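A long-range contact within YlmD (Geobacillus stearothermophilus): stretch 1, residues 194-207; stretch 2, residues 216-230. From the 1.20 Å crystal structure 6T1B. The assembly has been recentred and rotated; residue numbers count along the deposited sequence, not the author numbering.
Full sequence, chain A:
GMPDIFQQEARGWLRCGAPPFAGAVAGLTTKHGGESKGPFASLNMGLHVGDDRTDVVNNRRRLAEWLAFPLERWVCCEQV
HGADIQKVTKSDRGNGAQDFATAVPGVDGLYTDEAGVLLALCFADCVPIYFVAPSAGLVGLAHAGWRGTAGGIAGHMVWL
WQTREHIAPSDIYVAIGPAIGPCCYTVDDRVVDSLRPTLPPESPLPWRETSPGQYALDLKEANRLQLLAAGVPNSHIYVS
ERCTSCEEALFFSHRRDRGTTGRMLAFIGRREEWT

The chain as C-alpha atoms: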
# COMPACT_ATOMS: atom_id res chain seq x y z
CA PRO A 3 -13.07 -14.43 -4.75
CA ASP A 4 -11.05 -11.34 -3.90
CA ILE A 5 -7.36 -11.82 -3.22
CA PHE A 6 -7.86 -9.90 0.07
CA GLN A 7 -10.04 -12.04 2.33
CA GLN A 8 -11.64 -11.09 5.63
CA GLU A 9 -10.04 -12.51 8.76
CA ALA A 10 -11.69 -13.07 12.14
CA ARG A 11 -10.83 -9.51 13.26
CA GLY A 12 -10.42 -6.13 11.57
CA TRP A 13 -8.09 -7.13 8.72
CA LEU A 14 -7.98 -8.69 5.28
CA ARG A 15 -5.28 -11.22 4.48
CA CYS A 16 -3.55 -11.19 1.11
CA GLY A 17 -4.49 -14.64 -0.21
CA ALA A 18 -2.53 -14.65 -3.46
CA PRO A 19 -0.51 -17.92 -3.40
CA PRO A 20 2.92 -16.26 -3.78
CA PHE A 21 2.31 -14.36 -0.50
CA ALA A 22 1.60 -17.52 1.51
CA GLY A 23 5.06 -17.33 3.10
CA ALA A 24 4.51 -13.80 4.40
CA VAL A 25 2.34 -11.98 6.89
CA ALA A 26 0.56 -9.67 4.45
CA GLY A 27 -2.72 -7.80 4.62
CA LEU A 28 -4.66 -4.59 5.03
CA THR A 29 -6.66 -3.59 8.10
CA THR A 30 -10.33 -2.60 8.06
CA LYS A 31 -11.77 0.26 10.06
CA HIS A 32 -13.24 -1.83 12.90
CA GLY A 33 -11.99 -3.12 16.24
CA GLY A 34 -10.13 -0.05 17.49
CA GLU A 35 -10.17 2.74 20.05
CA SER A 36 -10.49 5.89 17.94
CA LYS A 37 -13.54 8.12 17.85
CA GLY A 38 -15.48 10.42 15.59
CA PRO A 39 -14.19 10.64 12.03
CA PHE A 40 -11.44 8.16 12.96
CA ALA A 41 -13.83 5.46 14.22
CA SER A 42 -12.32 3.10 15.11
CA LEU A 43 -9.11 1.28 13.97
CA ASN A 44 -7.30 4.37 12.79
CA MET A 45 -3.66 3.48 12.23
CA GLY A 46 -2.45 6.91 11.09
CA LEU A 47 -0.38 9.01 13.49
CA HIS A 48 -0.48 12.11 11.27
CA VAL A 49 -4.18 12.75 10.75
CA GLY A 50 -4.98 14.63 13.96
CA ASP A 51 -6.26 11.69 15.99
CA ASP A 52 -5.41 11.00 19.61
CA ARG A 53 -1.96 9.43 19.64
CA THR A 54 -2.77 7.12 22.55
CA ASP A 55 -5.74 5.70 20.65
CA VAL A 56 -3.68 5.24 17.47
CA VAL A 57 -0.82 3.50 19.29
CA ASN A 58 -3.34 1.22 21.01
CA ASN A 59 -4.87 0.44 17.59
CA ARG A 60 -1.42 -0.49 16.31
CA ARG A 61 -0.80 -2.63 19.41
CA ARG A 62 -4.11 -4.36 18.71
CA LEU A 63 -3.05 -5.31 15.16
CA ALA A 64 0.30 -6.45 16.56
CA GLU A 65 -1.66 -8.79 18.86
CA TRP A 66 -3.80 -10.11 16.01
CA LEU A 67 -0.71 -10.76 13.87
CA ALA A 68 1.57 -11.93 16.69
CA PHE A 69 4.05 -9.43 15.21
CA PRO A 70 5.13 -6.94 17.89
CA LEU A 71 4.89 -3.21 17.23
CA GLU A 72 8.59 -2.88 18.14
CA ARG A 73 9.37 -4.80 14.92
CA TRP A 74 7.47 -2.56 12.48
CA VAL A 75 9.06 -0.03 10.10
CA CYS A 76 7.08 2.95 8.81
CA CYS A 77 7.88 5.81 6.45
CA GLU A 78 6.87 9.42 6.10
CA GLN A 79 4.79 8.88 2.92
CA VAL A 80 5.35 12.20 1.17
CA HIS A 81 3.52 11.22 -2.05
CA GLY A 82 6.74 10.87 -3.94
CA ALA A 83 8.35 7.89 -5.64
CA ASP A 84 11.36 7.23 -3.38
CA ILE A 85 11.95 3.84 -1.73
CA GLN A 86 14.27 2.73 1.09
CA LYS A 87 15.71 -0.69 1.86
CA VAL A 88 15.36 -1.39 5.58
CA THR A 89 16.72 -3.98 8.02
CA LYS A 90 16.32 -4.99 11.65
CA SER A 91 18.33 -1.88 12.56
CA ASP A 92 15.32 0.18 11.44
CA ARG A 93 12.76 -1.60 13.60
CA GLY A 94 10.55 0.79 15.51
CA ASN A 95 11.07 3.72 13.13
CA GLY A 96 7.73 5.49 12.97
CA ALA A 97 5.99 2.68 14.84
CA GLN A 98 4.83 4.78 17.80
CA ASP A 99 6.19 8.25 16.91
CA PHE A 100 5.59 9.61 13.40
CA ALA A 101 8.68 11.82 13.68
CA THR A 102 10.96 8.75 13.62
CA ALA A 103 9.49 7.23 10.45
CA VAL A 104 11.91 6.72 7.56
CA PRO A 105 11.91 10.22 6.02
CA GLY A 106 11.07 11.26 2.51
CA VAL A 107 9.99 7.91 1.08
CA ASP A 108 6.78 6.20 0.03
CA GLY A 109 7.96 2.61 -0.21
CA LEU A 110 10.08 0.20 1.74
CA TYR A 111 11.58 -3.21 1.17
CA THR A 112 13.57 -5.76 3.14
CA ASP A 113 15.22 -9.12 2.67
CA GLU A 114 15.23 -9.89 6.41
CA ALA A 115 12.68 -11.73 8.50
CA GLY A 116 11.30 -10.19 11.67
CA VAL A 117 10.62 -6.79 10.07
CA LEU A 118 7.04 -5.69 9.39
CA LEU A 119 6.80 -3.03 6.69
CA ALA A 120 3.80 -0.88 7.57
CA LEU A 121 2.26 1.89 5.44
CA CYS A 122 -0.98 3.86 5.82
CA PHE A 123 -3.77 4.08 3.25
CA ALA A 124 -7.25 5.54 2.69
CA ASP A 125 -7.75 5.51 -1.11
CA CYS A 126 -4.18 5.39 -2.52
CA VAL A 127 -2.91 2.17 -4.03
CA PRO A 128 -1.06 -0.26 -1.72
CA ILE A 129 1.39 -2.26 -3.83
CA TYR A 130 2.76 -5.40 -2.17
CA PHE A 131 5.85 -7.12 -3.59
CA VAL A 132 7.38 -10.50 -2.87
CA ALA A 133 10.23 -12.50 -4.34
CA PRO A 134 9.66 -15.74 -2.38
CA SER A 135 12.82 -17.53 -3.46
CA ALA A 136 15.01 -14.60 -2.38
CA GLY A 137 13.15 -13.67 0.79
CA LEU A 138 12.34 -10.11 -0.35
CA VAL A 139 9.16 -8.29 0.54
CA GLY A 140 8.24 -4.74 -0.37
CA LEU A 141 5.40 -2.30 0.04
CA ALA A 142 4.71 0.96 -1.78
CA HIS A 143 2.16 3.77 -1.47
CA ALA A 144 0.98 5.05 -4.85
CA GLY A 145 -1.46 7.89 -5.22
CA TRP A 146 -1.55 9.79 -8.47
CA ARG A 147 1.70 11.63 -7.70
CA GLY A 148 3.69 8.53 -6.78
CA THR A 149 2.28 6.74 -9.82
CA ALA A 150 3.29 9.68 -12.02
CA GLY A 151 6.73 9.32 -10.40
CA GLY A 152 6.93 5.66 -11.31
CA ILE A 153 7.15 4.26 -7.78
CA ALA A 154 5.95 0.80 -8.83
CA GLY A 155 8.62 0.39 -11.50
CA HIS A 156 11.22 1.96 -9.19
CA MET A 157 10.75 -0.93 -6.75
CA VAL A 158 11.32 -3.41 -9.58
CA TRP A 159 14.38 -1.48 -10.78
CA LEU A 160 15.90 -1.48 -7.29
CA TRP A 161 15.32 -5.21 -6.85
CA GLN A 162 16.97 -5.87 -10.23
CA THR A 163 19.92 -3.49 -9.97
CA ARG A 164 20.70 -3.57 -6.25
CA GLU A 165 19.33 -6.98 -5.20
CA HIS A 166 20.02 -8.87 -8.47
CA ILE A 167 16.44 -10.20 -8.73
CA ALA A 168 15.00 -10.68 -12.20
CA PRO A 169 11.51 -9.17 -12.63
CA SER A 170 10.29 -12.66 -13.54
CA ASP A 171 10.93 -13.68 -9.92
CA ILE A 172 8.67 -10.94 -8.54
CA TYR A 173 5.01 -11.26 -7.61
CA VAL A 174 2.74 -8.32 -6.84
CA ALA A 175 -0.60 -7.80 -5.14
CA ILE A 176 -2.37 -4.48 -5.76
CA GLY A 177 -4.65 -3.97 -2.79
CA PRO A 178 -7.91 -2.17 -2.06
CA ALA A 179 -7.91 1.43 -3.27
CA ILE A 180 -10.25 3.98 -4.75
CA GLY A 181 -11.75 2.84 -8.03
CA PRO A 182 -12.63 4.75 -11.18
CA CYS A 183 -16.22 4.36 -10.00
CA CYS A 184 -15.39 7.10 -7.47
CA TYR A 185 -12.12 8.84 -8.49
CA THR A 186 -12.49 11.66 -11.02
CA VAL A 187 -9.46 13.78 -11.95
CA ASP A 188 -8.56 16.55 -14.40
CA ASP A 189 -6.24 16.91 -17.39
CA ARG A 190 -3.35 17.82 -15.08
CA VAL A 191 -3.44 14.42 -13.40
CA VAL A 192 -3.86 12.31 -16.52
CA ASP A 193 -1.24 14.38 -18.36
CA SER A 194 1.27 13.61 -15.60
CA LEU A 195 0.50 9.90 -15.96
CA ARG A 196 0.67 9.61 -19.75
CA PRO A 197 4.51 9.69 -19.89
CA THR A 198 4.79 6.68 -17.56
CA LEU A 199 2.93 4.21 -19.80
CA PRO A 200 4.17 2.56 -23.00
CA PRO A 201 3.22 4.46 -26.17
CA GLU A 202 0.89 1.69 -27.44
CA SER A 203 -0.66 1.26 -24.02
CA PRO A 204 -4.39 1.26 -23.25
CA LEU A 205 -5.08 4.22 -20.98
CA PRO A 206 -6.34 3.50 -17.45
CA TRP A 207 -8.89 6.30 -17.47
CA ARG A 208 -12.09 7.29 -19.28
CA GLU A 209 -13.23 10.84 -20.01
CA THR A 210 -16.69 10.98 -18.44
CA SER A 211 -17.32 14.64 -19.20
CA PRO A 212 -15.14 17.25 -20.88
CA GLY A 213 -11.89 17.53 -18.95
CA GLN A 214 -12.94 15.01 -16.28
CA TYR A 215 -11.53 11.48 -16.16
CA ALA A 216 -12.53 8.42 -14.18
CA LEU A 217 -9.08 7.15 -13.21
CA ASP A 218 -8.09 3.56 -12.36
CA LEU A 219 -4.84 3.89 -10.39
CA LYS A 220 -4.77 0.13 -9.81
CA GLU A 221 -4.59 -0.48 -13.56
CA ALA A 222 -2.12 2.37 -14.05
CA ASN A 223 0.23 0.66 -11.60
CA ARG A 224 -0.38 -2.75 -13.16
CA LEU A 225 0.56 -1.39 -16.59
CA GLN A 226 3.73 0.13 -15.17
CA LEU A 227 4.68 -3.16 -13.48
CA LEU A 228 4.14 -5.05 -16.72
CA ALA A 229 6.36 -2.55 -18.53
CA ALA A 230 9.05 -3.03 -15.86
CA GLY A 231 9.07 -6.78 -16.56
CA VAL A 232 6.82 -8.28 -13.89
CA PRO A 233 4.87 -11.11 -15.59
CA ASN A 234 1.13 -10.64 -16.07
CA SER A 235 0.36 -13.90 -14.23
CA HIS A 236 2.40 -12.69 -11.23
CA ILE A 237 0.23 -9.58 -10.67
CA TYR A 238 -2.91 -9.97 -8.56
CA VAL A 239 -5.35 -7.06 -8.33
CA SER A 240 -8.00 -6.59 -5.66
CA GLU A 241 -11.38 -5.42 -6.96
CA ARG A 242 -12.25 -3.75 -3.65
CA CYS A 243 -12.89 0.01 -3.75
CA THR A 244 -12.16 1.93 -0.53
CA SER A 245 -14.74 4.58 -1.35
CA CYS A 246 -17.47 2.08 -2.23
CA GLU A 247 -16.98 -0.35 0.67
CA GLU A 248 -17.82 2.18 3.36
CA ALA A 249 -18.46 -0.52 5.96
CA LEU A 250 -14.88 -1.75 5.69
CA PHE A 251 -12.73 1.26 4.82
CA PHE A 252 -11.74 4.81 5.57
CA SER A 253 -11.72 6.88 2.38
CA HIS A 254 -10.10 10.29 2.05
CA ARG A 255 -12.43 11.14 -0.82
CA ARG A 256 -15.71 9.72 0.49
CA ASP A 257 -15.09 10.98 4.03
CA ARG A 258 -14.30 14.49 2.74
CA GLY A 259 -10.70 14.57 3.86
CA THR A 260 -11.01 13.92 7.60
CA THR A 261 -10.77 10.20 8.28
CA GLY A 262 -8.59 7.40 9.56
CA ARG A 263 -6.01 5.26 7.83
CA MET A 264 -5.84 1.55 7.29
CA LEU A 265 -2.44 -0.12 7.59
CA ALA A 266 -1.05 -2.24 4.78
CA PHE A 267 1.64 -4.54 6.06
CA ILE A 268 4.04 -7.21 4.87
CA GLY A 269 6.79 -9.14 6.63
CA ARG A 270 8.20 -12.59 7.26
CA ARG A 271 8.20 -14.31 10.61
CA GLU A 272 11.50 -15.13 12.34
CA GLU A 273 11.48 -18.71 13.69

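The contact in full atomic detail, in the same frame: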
# COMPACT_ATOMS: atom_id res chain seq x y z
N SER A 194 0.08 14.02 -16.33
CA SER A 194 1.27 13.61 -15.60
C SER A 194 1.47 12.10 -15.67
O SER A 194 2.60 11.62 -15.50
CB SER A 194 1.18 14.05 -14.14
OG SER A 194 0.29 13.20 -13.42
N LEU A 195 0.40 11.34 -15.88
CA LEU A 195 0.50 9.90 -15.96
C LEU A 195 0.84 9.40 -17.35
O LEU A 195 1.48 8.34 -17.47
CB LEU A 195 -0.81 9.24 -15.51
CG LEU A 195 -1.22 9.48 -14.07
CD1 LEU A 195 -2.61 8.95 -13.79
CD2 LEU A 195 -0.23 8.82 -13.10
N ARG A 196 0.43 10.11 -18.40
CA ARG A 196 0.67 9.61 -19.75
C ARG A 196 2.13 9.24 -20.00
O ARG A 196 2.37 8.18 -20.60
CB ARG A 196 0.18 10.61 -20.81
CG ARG A 196 -1.29 10.46 -21.15
CD ARG A 196 -1.61 10.79 -22.60
NE ARG A 196 -3.04 11.08 -22.73
CZ ARG A 196 -3.61 12.17 -22.25
NH1 ARG A 196 -2.87 13.07 -21.62
NH2 ARG A 196 -4.92 12.36 -22.39
N PRO A 197 3.12 10.02 -19.57
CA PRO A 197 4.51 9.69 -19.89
C PRO A 197 5.01 8.40 -19.27
O PRO A 197 6.06 7.91 -19.68
CB PRO A 197 5.30 10.89 -19.34
CG PRO A 197 4.31 12.00 -19.25
CD PRO A 197 3.00 11.35 -18.93
N THR A 198 4.31 7.85 -18.28
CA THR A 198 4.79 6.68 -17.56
C THR A 198 4.32 5.37 -18.17
O THR A 198 4.72 4.30 -17.69
CB THR A 198 4.34 6.73 -16.10
OG1 THR A 198 2.94 6.42 -16.03
CG2 THR A 198 4.58 8.11 -15.49
N LEU A 199 3.48 5.42 -19.19
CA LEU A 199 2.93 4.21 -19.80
C LEU A 199 3.52 4.02 -21.19
O LEU A 199 3.88 5.00 -21.85
CB LEU A 199 1.41 4.32 -19.92
CG LEU A 199 0.66 4.63 -18.63
CD1 LEU A 199 -0.77 5.05 -18.91
CD2 LEU A 199 0.68 3.44 -17.67
N PRO A 200 3.61 2.77 -21.67
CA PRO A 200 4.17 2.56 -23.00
C PRO A 200 3.34 3.25 -24.06
O PRO A 200 2.11 3.40 -23.91
CB PRO A 200 4.11 1.03 -23.16
CG PRO A 200 4.12 0.50 -21.76
CD PRO A 200 3.36 1.52 -20.95
N PRO A 201 3.96 3.68 -25.16
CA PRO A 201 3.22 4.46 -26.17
C PRO A 201 1.98 3.76 -26.71
O PRO A 201 0.97 4.43 -26.99
CB PRO A 201 4.26 4.70 -27.27
CG PRO A 201 5.59 4.52 -26.60
CD PRO A 201 5.38 3.50 -25.52
N GLU A 202 2.01 2.44 -26.89
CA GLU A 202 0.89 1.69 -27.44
C GLU A 202 -0.18 1.41 -26.40
O GLU A 202 -1.22 0.84 -26.73
CB GLU A 202 1.41 0.37 -28.05
CG GLU A 202 0.38 -0.55 -28.73
CD GLU A 202 1.02 -1.55 -29.71
OE1 GLU A 202 0.49 -1.72 -30.83
OE2 GLU A 202 2.06 -2.15 -29.37
N SER A 203 0.03 1.85 -25.16
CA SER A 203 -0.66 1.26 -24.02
C SER A 203 -2.11 1.71 -23.96
O SER A 203 -2.42 2.86 -24.26
CB SER A 203 0.04 1.68 -22.73
OG SER A 203 -0.64 1.16 -21.61
N PRO A 204 -3.02 0.81 -23.57
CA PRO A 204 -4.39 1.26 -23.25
C PRO A 204 -4.33 2.18 -22.03
O PRO A 204 -3.53 1.96 -21.12
CB PRO A 204 -5.13 -0.04 -22.94
CG PRO A 204 -4.07 -1.02 -22.56
CD PRO A 204 -2.85 -0.64 -23.37
N LEU A 205 -5.15 3.22 -22.04
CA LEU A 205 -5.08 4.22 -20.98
C LEU A 205 -6.01 3.84 -19.83
O LEU A 205 -7.17 3.49 -20.07
CB LEU A 205 -5.48 5.58 -21.52
CG LEU A 205 -4.60 6.09 -22.65
CD1 LEU A 205 -5.11 7.46 -23.11
CD2 LEU A 205 -3.16 6.16 -22.23
N PRO A 206 -5.53 3.92 -18.61
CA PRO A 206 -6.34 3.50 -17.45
C PRO A 206 -7.25 4.59 -16.92
O PRO A 206 -7.36 4.81 -15.71
CB PRO A 206 -5.28 3.11 -16.41
CG PRO A 206 -4.15 4.06 -16.71
CD PRO A 206 -4.14 4.21 -18.21
N TRP A 207 -7.90 5.30 -17.84
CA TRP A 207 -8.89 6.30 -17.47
C TRP A 207 -9.86 6.45 -18.63
O TRP A 207 -9.56 6.08 -19.77
CB TRP A 207 -8.24 7.65 -17.15
CG TRP A 207 -7.38 8.22 -18.22
CD1 TRP A 207 -7.79 8.87 -19.35
CD2 TRP A 207 -5.95 8.18 -18.27
NE1 TRP A 207 -6.69 9.25 -20.10
CE2 TRP A 207 -5.56 8.84 -19.45
CE3 TRP A 207 -4.98 7.67 -17.42
CZ2 TRP A 207 -4.22 8.98 -19.80
CZ3 TRP A 207 -3.65 7.81 -17.77
CH2 TRP A 207 -3.28 8.46 -18.95
N ALA A 216 -12.48 9.50 -15.16
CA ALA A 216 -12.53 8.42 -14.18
C ALA A 216 -11.23 7.64 -14.26
O ALA A 216 -10.94 7.02 -15.30
CB ALA A 216 -13.71 7.51 -14.49
N LEU A 217 -10.45 7.66 -13.19
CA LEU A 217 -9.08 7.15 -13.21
C LEU A 217 -8.98 5.87 -12.41
O LEU A 217 -9.49 5.79 -11.28
CB LEU A 217 -8.14 8.20 -12.63
CG LEU A 217 -6.69 7.80 -12.38
CD1 LEU A 217 -6.04 7.37 -13.67
CD2 LEU A 217 -5.95 8.94 -11.77
N ASP A 218 -8.31 4.87 -12.98
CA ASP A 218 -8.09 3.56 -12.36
C ASP A 218 -6.60 3.47 -12.00
O ASP A 218 -5.78 3.02 -12.82
CB ASP A 218 -8.50 2.45 -13.30
CG ASP A 218 -8.45 1.07 -12.64
OD1 ASP A 218 -9.03 0.13 -13.24
OD2 ASP A 218 -7.86 0.95 -11.55
N LEU A 219 -6.24 3.93 -10.80
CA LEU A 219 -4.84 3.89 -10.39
C LEU A 219 -4.34 2.46 -10.23
O LEU A 219 -3.14 2.22 -10.37
CB LEU A 219 -4.63 4.66 -9.09
CG LEU A 219 -4.53 6.18 -9.19
CD1 LEU A 219 -4.36 6.74 -7.79
CD2 LEU A 219 -3.41 6.62 -10.10
N LYS A 220 -5.22 1.51 -9.90
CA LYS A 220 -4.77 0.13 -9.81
C LYS A 220 -4.24 -0.32 -11.16
O LYS A 220 -3.14 -0.87 -11.26
CB LYS A 220 -5.91 -0.78 -9.38
CG LYS A 220 -6.41 -0.59 -7.97
CD LYS A 220 -7.54 -1.58 -7.71
CE LYS A 220 -8.20 -1.31 -6.40
NZ LYS A 220 -9.51 -2.01 -6.40
N GLU A 221 -5.00 -0.06 -12.22
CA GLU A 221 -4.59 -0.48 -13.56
C GLU A 221 -3.38 0.31 -14.02
O GLU A 221 -2.52 -0.22 -14.72
CB GLU A 221 -5.76 -0.35 -14.53
CG GLU A 221 -5.41 -0.65 -15.98
CD GLU A 221 -5.17 -2.14 -16.28
OE1 GLU A 221 -5.11 -2.97 -15.35
OE2 GLU A 221 -5.06 -2.46 -17.48
N ALA A 222 -3.30 1.60 -13.68
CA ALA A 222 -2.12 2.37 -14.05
C ALA A 222 -0.86 1.72 -13.48
O ALA A 222 0.16 1.60 -14.17
CB ALA A 222 -2.25 3.80 -13.56
N ASN A 223 -0.92 1.30 -12.23
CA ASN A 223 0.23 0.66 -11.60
C ASN A 223 0.49 -0.72 -12.18
O ASN A 223 1.64 -1.08 -12.42
CB ASN A 223 0.04 0.65 -10.10
CG ASN A 223 0.43 1.96 -9.49
OD1 ASN A 223 1.62 2.25 -9.37
ND2 ASN A 223 -0.55 2.82 -9.22
N ARG A 224 -0.57 -1.47 -12.50
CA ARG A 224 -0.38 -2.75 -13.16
C ARG A 224 0.35 -2.57 -14.48
O ARG A 224 1.29 -3.32 -14.79
CB ARG A 224 -1.73 -3.44 -13.38
CG ARG A 224 -1.64 -4.75 -14.14
CD ARG A 224 -3.00 -5.44 -14.25
NE ARG A 224 -2.91 -6.50 -15.23
CZ ARG A 224 -3.11 -6.33 -16.53
NH1 ARG A 224 -3.43 -5.14 -17.02
NH2 ARG A 224 -2.98 -7.36 -17.36
N LEU A 225 -0.07 -1.60 -15.29
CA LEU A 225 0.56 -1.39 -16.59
C LEU A 225 2.02 -1.02 -16.44
O LEU A 225 2.88 -1.47 -17.21
CB LEU A 225 -0.20 -0.32 -17.37
CG LEU A 225 -1.62 -0.69 -17.81
CD1 LEU A 225 -2.36 0.55 -18.30
CD2 LEU A 225 -1.60 -1.73 -18.88
N GLN A 226 2.34 -0.21 -15.42
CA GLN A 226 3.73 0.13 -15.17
C GLN A 226 4.54 -1.11 -14.78
O GLN A 226 5.67 -1.28 -15.22
CB GLN A 226 3.86 1.18 -14.08
CG GLN A 226 3.50 2.58 -14.55
CD GLN A 226 3.70 3.63 -13.46
OE1 GLN A 226 4.32 3.36 -12.44
NE2 GLN A 226 3.21 4.84 -13.70
N LEU A 227 3.97 -1.96 -13.91
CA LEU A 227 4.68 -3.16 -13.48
C LEU A 227 4.94 -4.09 -14.65
O LEU A 227 6.03 -4.67 -14.76
CB LEU A 227 3.89 -3.89 -12.41
CG LEU A 227 3.85 -3.15 -11.08
CD1 LEU A 227 2.71 -3.66 -10.22
CD2 LEU A 227 5.15 -3.29 -10.31
N LEU A 228 3.95 -4.26 -15.52
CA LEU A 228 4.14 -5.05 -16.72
C LEU A 228 5.28 -4.49 -17.55
O LEU A 228 6.15 -5.23 -18.01
CB LEU A 228 2.85 -5.08 -17.53
CG LEU A 228 1.72 -5.89 -16.92
CD1 LEU A 228 0.37 -5.51 -17.53
CD2 LEU A 228 2.00 -7.38 -17.07
N ALA A 229 5.30 -3.17 -17.73
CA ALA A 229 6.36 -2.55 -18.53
C ALA A 229 7.73 -2.72 -17.89
O ALA A 229 8.74 -2.80 -18.60
CB ALA A 229 6.06 -1.06 -18.71
N ALA A 230 7.79 -2.80 -16.56
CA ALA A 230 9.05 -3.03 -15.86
C ALA A 230 9.50 -4.48 -15.87
O ALA A 230 10.59 -4.79 -15.39
CB ALA A 230 8.94 -2.53 -14.41

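A proline-rich loop, short of some backbone N-H donors, can still be held against a helix if its rings and aliphatic side chains are packed along one helical face and a few polar contacts set the register. The contact between residues 194-207 and 216-230 of YlmD illustrates the principle, burying 644 Å² summed over both sides.

At its apolar centre lies Pro206, whose side chain points toward the helix 219-229. Pro206 CG sits 3.7 Å from Ala222 CB, Pro206 CB 3.8 Å from Glu221 CG, and Pro206 CD 4.1 Å from Leu225 CD1. The Pro206 ring rests against the methyl of Ala222, while Glu221 contributes the aliphatic part of its chain; the carboxylate of Glu221 is engaged in a salt bridge with Arg224, with Glu221 OE2 3.2 Å from Arg224 NH1. One turn beyond Glu221, Leu225 also points toward the loop and meets several of its residues. Leu225 CB lies 3.9 Å from Leu199 CD2, and Leu225 CD1 approaches Ser203 OG at 3.8 Å and the backbone Pro204 O at 3.4 Å. Leu199 reaches this site although its CA-to-CB bond points sideways, because the end of the side chain comes nearer. Between Leu199 and Ser203 the loop reverses through a type I turn from Pro200 to Ser203, closed by a hydrogen bond from Ser203 N to Pro200 O of 2.9 Å. Farther along the helix, Pro200 CG rests 3.9 Å from Ala229 CB.

A second apolar cluster forms around Leu217. Leu217 CD1 packs 3.8 Å from Leu195 CD1 and 3.9 Å from Trp207 CE3, the latter approach being oblique to the indole. Leu217 and Trp207 form an antiparallel, non-hydrogen-bonded bridge pair with CA atoms 4.3 Å apart, and their side chains leave the same face of the sheet. Here the backbones are supported by a CA-H...O contact, Trp207 CA to Ala216 O at 3.1 Å.

The polar contacts complete the arrangement. Asp218 N donates to Pro206 O at 2.9 Å with a nearly straight angle of 164°, tying the loop to the residue just before the helix. Asp218 is also the N-cap: Asp218 OD2 accepts from Glu221 N at 3.1 Å, so one residue both anchors the loop and caps the helix. At another point on the helix, Gln226 NE2 donates a weak hydrogen bond to Thr198 OG1, 2.8 Å long but bent to 132°. Thr198 OG1 in turn donates to Leu195 O at 2.8 Å, so the hydroxyl links the helix to the backbone of stretch 1.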